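Local coordinates for NAD-dependent epimerase/dehydratase (Methanobrevibacter ruminantium, PDB 6DNT), which probably interconverts UDP-N-acetylglucosamine and its C4 epimer with the help of bound NAD, and can bind UDP-N-acetylmuramic acid, at residues G49-D54 with I248-I253; K103-H108 with L259-D264. All coordinates share one frame; numbering follows the deposited sequence. Where two conformers were deposited one is given.

Contact 1 of 2, residues G49-D54 with I248-I253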
loop_
_atom_site.group_PDB
_atom_site.type_symbol
_atom_site.label_atom_id
_atom_site.label_comp_id
_atom_site.label_asym_id
_atom_site.label_seq_id
_atom_site.Cartn_x
_atom_site.Cartn_y
_atom_site.Cartn_z
ATOM N N GLY A 49 -2.565 -12.370 19.572
ATOM C CA GLY A 49 -1.397 -13.242 19.432
ATOM C C GLY A 49 -1.239 -14.229 20.567
ATOM O O GLY A 49 -0.917 -15.392 20.319
ATOM N N SER A 50 -1.544 -13.791 21.787
ATOM C CA SER A 50 -1.447 -14.674 22.956
ATOM C C SER A 50 -2.385 -15.874 22.851
ATOM O O SER A 50 -2.044 -16.960 23.285
ATOM C CB SER A 50 -1.673 -13.908 24.272
ATOM O OG SER A 50 -3.008 -13.421 24.372
ATOM N N HIS A 51 -3.556 -15.693 22.248
ATOM C CA HIS A 51 -4.486 -16.801 22.056
ATOM C C HIS A 51 -4.006 -17.778 20.997
ATOM O O HIS A 51 -4.282 -18.967 21.105
ATOM C CB HIS A 51 -5.904 -16.290 21.728
ATOM C CG HIS A 51 -6.584 -15.645 22.897
ATOM N ND1 HIS A 51 -7.190 -16.375 23.896
ATOM C CD2 HIS A 51 -6.715 -14.345 23.250
ATOM C CE1 HIS A 51 -7.693 -15.552 24.799
ATOM N NE2 HIS A 51 -7.420 -14.314 24.431
ATOM N N ILE A 52 -3.295 -17.286 19.979
ATOM C CA ILE A 52 -2.682 -18.151 18.965
ATOM C C ILE A 52 -1.561 -18.977 19.596
ATOM O O ILE A 52 -1.494 -20.194 19.375
ATOM C CB ILE A 52 -2.187 -17.364 17.741
ATOM C CG1 ILE A 52 -3.394 -16.792 16.984
ATOM C CG2 ILE A 52 -1.331 -18.258 16.828
ATOM C CD1 ILE A 52 -3.058 -15.646 16.067
ATOM N N VAL A 53 -0.708 -18.320 20.375
ATOM C CA VAL A 53 0.355 -19.020 21.098
ATOM C C VAL A 53 -0.244 -20.110 21.977
ATOM O O VAL A 53 0.232 -21.233 21.944
ATOM C CB VAL A 53 1.251 -18.089 21.940
ATOM C CG1 VAL A 53 2.283 -18.916 22.721
ATOM C CG2 VAL A 53 1.970 -17.090 21.050
ATOM N N ASP A 54 -1.286 -19.783 22.746
ATOM C CA ASP A 54 -1.931 -20.782 23.625
ATOM C C ASP A 54 -2.370 -22.015 22.854
ATOM O O ASP A 54 -2.245 -23.140 23.348
ATOM C CB ASP A 54 -3.158 -20.197 24.340
ATOM C CG ASP A 54 -2.815 -19.213 25.451
ATOM O OD1 ASP A 54 -1.657 -19.116 25.923
ATOM O OD2 ASP A 54 -3.755 -18.510 25.884
ATOM N N ILE A 248 -16.538 -10.757 16.313
ATOM C CA ILE A 248 -15.935 -12.080 16.147
ATOM C C ILE A 248 -15.011 -12.363 17.334
ATOM O O ILE A 248 -14.190 -11.540 17.718
ATOM C CB ILE A 248 -15.217 -12.187 14.773
ATOM C CG1 ILE A 248 -14.575 -13.555 14.563
ATOM C CG2 ILE A 248 -14.179 -11.095 14.582
ATOM C CD1 ILE A 248 -15.563 -14.673 14.400
ATOM N N TYR A 249 -15.186 -13.524 17.948
ATOM C CA TYR A 249 -14.463 -13.853 19.165
ATOM C C TYR A 249 -12.998 -14.168 18.889
ATOM O O TYR A 249 -12.669 -14.788 17.867
ATOM C CB TYR A 249 -15.127 -15.061 19.834
ATOM C CG TYR A 249 -14.682 -15.368 21.249
ATOM C CD1 TYR A 249 -14.653 -14.375 22.233
ATOM C CD2 TYR A 249 -14.354 -16.671 21.627
ATOM C CE1 TYR A 249 -14.280 -14.658 23.534
ATOM C CE2 TYR A 249 -13.981 -16.962 22.935
ATOM C CZ TYR A 249 -13.955 -15.952 23.881
ATOM O OH TYR A 249 -13.588 -16.196 25.183
ATOM N N VAL A 250 -12.136 -13.739 19.806
ATOM C CA VAL A 250 -10.686 -13.867 19.642
ATOM C C VAL A 250 -10.236 -15.324 19.458
ATOM O O VAL A 250 -9.272 -15.575 18.714
ATOM C CB VAL A 250 -9.913 -13.198 20.796
ATOM C CG1 VAL A 250 -10.137 -13.924 22.129
ATOM C CG2 VAL A 250 -8.415 -13.089 20.465
ATOM N N LYS A 251 -10.913 -16.279 20.105
ATOM C CA LYS A 251 -10.534 -17.690 19.917
ATOM C C LYS A 251 -10.898 -18.211 18.539
ATOM O O LYS A 251 -10.232 -19.112 18.026
ATOM C CB LYS A 251 -11.069 -18.583 21.042
ATOM C CG LYS A 251 -10.459 -18.182 22.365
ATOM C CD LYS A 251 -10.764 -19.174 23.462
ATOM C CE LYS A 251 -10.387 -18.586 24.809
ATOM N NZ LYS A 251 -10.698 -19.540 25.904
ATOM N N GLU A 252 -11.900 -17.608 17.902
ATOM C CA GLU A 252 -12.223 -17.921 16.523
ATOM C C GLU A 252 -11.170 -17.350 15.571
ATOM O O GLU A 252 -10.816 -17.987 14.593
ATOM C CB GLU A 252 -13.614 -17.405 16.147
ATOM C CG GLU A 252 -14.750 -17.986 16.975
ATOM C CD GLU A 252 -15.137 -19.397 16.545
ATOM O OE1 GLU A 252 -14.247 -20.250 16.400
ATOM O OE2 GLU A 252 -16.344 -19.669 16.365
ATOM N N ILE A 253 -10.671 -16.158 15.871
ATOM C CA ILE A 253 -9.570 -15.567 15.099
ATOM C C ILE A 253 -8.326 -16.470 15.166
ATOM O O ILE A 253 -7.671 -16.703 14.146
ATOM C CB ILE A 253 -9.214 -14.149 15.594
ATOM C CG1 ILE A 253 -10.388 -13.179 15.378
ATOM C CG2 ILE A 253 -7.963 -13.633 14.885
ATOM C CD1 ILE A 253 -10.818 -12.990 13.937
#
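His51 and Val250 meet through a CH-pi contact in which a methyl group lies against one face of the imidazole. CG1 of Val250 sits 3.7 Å from the centroid of the His51 ring and 19° off its normal, displaced toward the rim on the side of CD2 and NE2. The valine holds CG1 between its backbone N and carbonyl carbon (chi1 67°), and this rotamer presents both branches to the histidine: CG2 reaches His51 CD2 at 3.5 Å. The imidazole is aimed across the gap by a CG beside the backbone N and anti to the carbonyl carbon (chi1 -71°). Lys251 approaches the other end of the ring obliquely; its extended chain passes His51 ND1 with CE at 4.0 Å and carries NZ onward to a salt bridge with Glu334. NE2 of His51 is hydrogen-bonded to the carbonyl O of Pro210, a bond that probably fixes the rotation of the ring. The contact lies close to the cofactor site, with about 7 Å between the nearest atoms of the Val250 side chain and the NAD. Helix 47-56, which holds Gly49 of what appears to be the Rossmann-type glycine motif, thus packs on the first turn of helix 250-262, just after strand 244-249. Val250 also touches three NAD-binding residues, Phe47 and Ile48 of helix 47-56 and Val207 of strand 199-208.

Contact 2 of 2, residues K103-H108 with L259-D264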
loop_
_atom_site.group_PDB
_atom_site.type_symbol
_atom_site.label_atom_id
_atom_site.label_comp_id
_atom_site.label_asym_id
_atom_site.label_seq_id
_atom_site.Cartn_x
_atom_site.Cartn_y
_atom_site.Cartn_z
ATOM N N LYS A 103 12.299 -22.192 10.423
ATOM C CA LYS A 103 10.925 -22.071 10.903
ATOM C C LYS A 103 9.971 -22.509 9.798
ATOM O O LYS A 103 10.288 -22.380 8.625
ATOM C CB LYS A 103 10.640 -20.636 11.335
ATOM C CG LYS A 103 11.534 -20.147 12.454
ATOM C CD LYS A 103 11.279 -20.875 13.773
ATOM C CE LYS A 103 11.980 -20.174 14.931
ATOM N NZ LYS A 103 13.463 -20.311 14.863
ATOM N N ASP A 104 8.808 -23.024 10.178
ATOM C CA ASP A 104 7.794 -23.500 9.233
ATOM C C ASP A 104 6.800 -22.401 8.837
ATOM O O ASP A 104 6.557 -22.171 7.655
ATOM C CB ASP A 104 7.020 -24.664 9.837
ATOM C CG ASP A 104 7.903 -25.870 10.119
ATOM O OD1 ASP A 104 8.470 -26.427 9.159
ATOM O OD2 ASP A 104 8.054 -26.240 11.298
ATOM N N TYR A 105 6.214 -21.742 9.837
ATOM C CA TYR A 105 5.156 -20.753 9.614
ATOM C C TYR A 105 5.435 -19.497 10.414
ATOM O O TYR A 105 6.059 -19.562 11.477
ATOM C CB TYR A 105 3.801 -21.298 10.052
ATOM C CG TYR A 105 3.396 -22.566 9.367
ATOM C CD1 TYR A 105 3.191 -22.598 7.995
ATOM C CD2 TYR A 105 3.213 -23.746 10.091
ATOM C CE1 TYR A 105 2.815 -23.767 7.354
ATOM C CE2 TYR A 105 2.843 -24.921 9.457
ATOM C CZ TYR A 105 2.654 -24.926 8.089
ATOM O OH TYR A 105 2.288 -26.090 7.462
ATOM N N VAL A 106 4.975 -18.363 9.887
ATOM C CA VAL A 106 5.086 -17.079 10.548
ATOM C C VAL A 106 3.701 -16.447 10.630
ATOM O O VAL A 106 3.039 -16.256 9.621
ATOM C CB VAL A 106 6.045 -16.133 9.801
ATOM C CG1 VAL A 106 6.062 -14.753 10.444
ATOM C CG2 VAL A 106 7.446 -16.738 9.763
ATOM N N PHE A 107 3.278 -16.149 11.853
ATOM C CA PHE A 107 2.004 -15.464 12.111
ATOM C C PHE A 107 2.376 -14.039 12.461
ATOM O O PHE A 107 3.039 -13.806 13.481
ATOM C CB PHE A 107 1.255 -16.114 13.259
ATOM C CG PHE A 107 0.886 -17.541 13.006
ATOM C CD1 PHE A 107 1.782 -18.561 13.340
ATOM C CD2 PHE A 107 -0.332 -17.879 12.429
ATOM C CE1 PHE A 107 1.460 -19.889 13.110
ATOM C CE2 PHE A 107 -0.652 -19.210 12.200
ATOM C CZ PHE A 107 0.252 -20.204 12.525
ATOM N N HIS A 108 2.002 -13.084 11.612
ATOM C CA HIS A 108 2.421 -11.713 11.814
ATOM C C HIS A 108 1.275 -10.880 12.388
ATOM O O HIS A 108 0.416 -10.403 11.651
ATOM C CB HIS A 108 2.955 -11.113 10.513
ATOM C CG HIS A 108 3.400 -9.700 10.636
ATOM N ND1 HIS A 108 4.026 -9.206 11.757
ATOM C CD2 HIS A 108 3.336 -8.670 9.757
ATOM C CE1 HIS A 108 4.304 -7.932 11.576
ATOM N NE2 HIS A 108 3.900 -7.584 10.368
ATOM N N LEU A 259 -5.859 -22.614 10.851
ATOM C CA LEU A 259 -6.400 -23.214 9.630
ATOM C C LEU A 259 -5.809 -22.602 8.351
ATOM O O LEU A 259 -5.570 -23.323 7.377
ATOM C CB LEU A 259 -7.928 -23.130 9.616
ATOM C CG LEU A 259 -8.631 -24.041 10.626
ATOM C CD1 LEU A 259 -10.098 -23.683 10.759
ATOM C CD2 LEU A 259 -8.483 -25.503 10.226
ATOM N N SER A 260 -5.546 -21.292 8.356
ATOM C CA SER A 260 -4.939 -20.625 7.201
ATOM C C SER A 260 -3.514 -21.120 6.937
ATOM O O SER A 260 -3.088 -21.255 5.772
ATOM C CB SER A 260 -4.908 -19.107 7.396
ATOM O OG SER A 260 -6.216 -18.588 7.451
ATOM N N ALA A 261 -2.784 -21.364 8.014
ATOM C CA ALA A 261 -1.418 -21.870 7.920
ATOM C C ALA A 261 -1.402 -23.242 7.265
ATOM O O ALA A 261 -0.513 -23.537 6.467
ATOM C CB ALA A 261 -0.772 -21.941 9.299
ATOM N N GLU A 262 -2.393 -24.063 7.600
ATOM C CA GLU A 262 -2.502 -25.442 7.104
ATOM C C GLU A 262 -3.109 -25.550 5.702
ATOM O O GLU A 262 -2.979 -26.592 5.064
ATOM C CB GLU A 262 -3.346 -26.280 8.070
ATOM C CG GLU A 262 -2.757 -26.388 9.468
ATOM C CD GLU A 262 -3.691 -27.056 10.466
ATOM O OE1 GLU A 262 -4.934 -26.914 10.353
ATOM O OE2 GLU A 262 -3.171 -27.727 11.379
ATOM N N SER A 263 -3.768 -24.490 5.237
ATOM C CA SER A 263 -4.455 -24.466 3.942
ATOM C C SER A 263 -3.497 -24.309 2.766
ATOM O O SER A 263 -2.410 -23.740 2.919
ATOM C CB SER A 263 -5.455 -23.294 3.916
ATOM O OG SER A 263 -6.104 -23.154 2.651
ATOM N N ASP A 264 -3.909 -24.806 1.595
ATOM C CA ASP A 264 -3.181 -24.560 0.339
ATOM C C ASP A 264 -3.563 -23.233 -0.318
ATOM O O ASP A 264 -2.970 -22.848 -1.325
ATOM C CB ASP A 264 -3.411 -25.701 -0.668
ATOM C CG ASP A 264 -2.663 -26.980 -0.303
ATOM O OD1 ASP A 264 -1.659 -26.932 0.446
ATOM O OD2 ASP A 264 -3.083 -28.051 -0.793
#
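A single methyl group, CB of Ala261, touches two aromatic side chains, Tyr105 and Phe107. It lies over the centre of the Tyr105 ring, 4.2 Å from the centroid and 12° off the normal, a CH-pi contact made squarely to the face. Phe107 comes in obliquely with its far end, CZ, 3.8 Å from the same CB. Two residues apart, Tyr105 and Phe107 project to one side by the alternation of the strand; CG beside the backbone N (chi1 -58° and -62°) then leans each ring toward Ala261. The carbonyl O of Ala261 also approaches the tyrosine, 3.5 Å from CE1. Around this first shell, CB of Asp104 lies against the opposite face of Tyr105, while Val39 and Lys147 from neighbouring strands touch its side chain; Ile149 touches both Phe107 and Ala261. A serine in place of Tyr105 would probably take the ring face from the Ala261 methyl, leaving it Phe107 alone of the two rings, and open a gap between strand and helix. With no hydrogen bond joining them, the two segments meet through largely apolar contacts; the polar tie between helix end and the parallel part of the Rossmann-type sheet comes from Lys147, whose NZ bonds to Ser260 O and Ser263 O.

Overall arrangement
Both contacts draw on helix 250-262, contact 1 at its first turn and contact 2 at its last, and their centres are about 15 Å apart. The two illustrate how one helix of a nucleotide-binding fold can meet both a neighbouring helix and the sheet: 49-54 with 248-253 is a helix-to-helix contact, whereas 103-108 with 259-264 sets the helix on a strand of the main sheet. Both are largely buried, but contact 1 lies nearer the chain centre and the NAD, with an exposed lysine at its margin; contact 2 is farther out, and one of its two rings, Tyr105, is partly exposed. Methyl groups over ring faces serve in each, yet only in contact 1 is the ring an imidazole with a polar anchor.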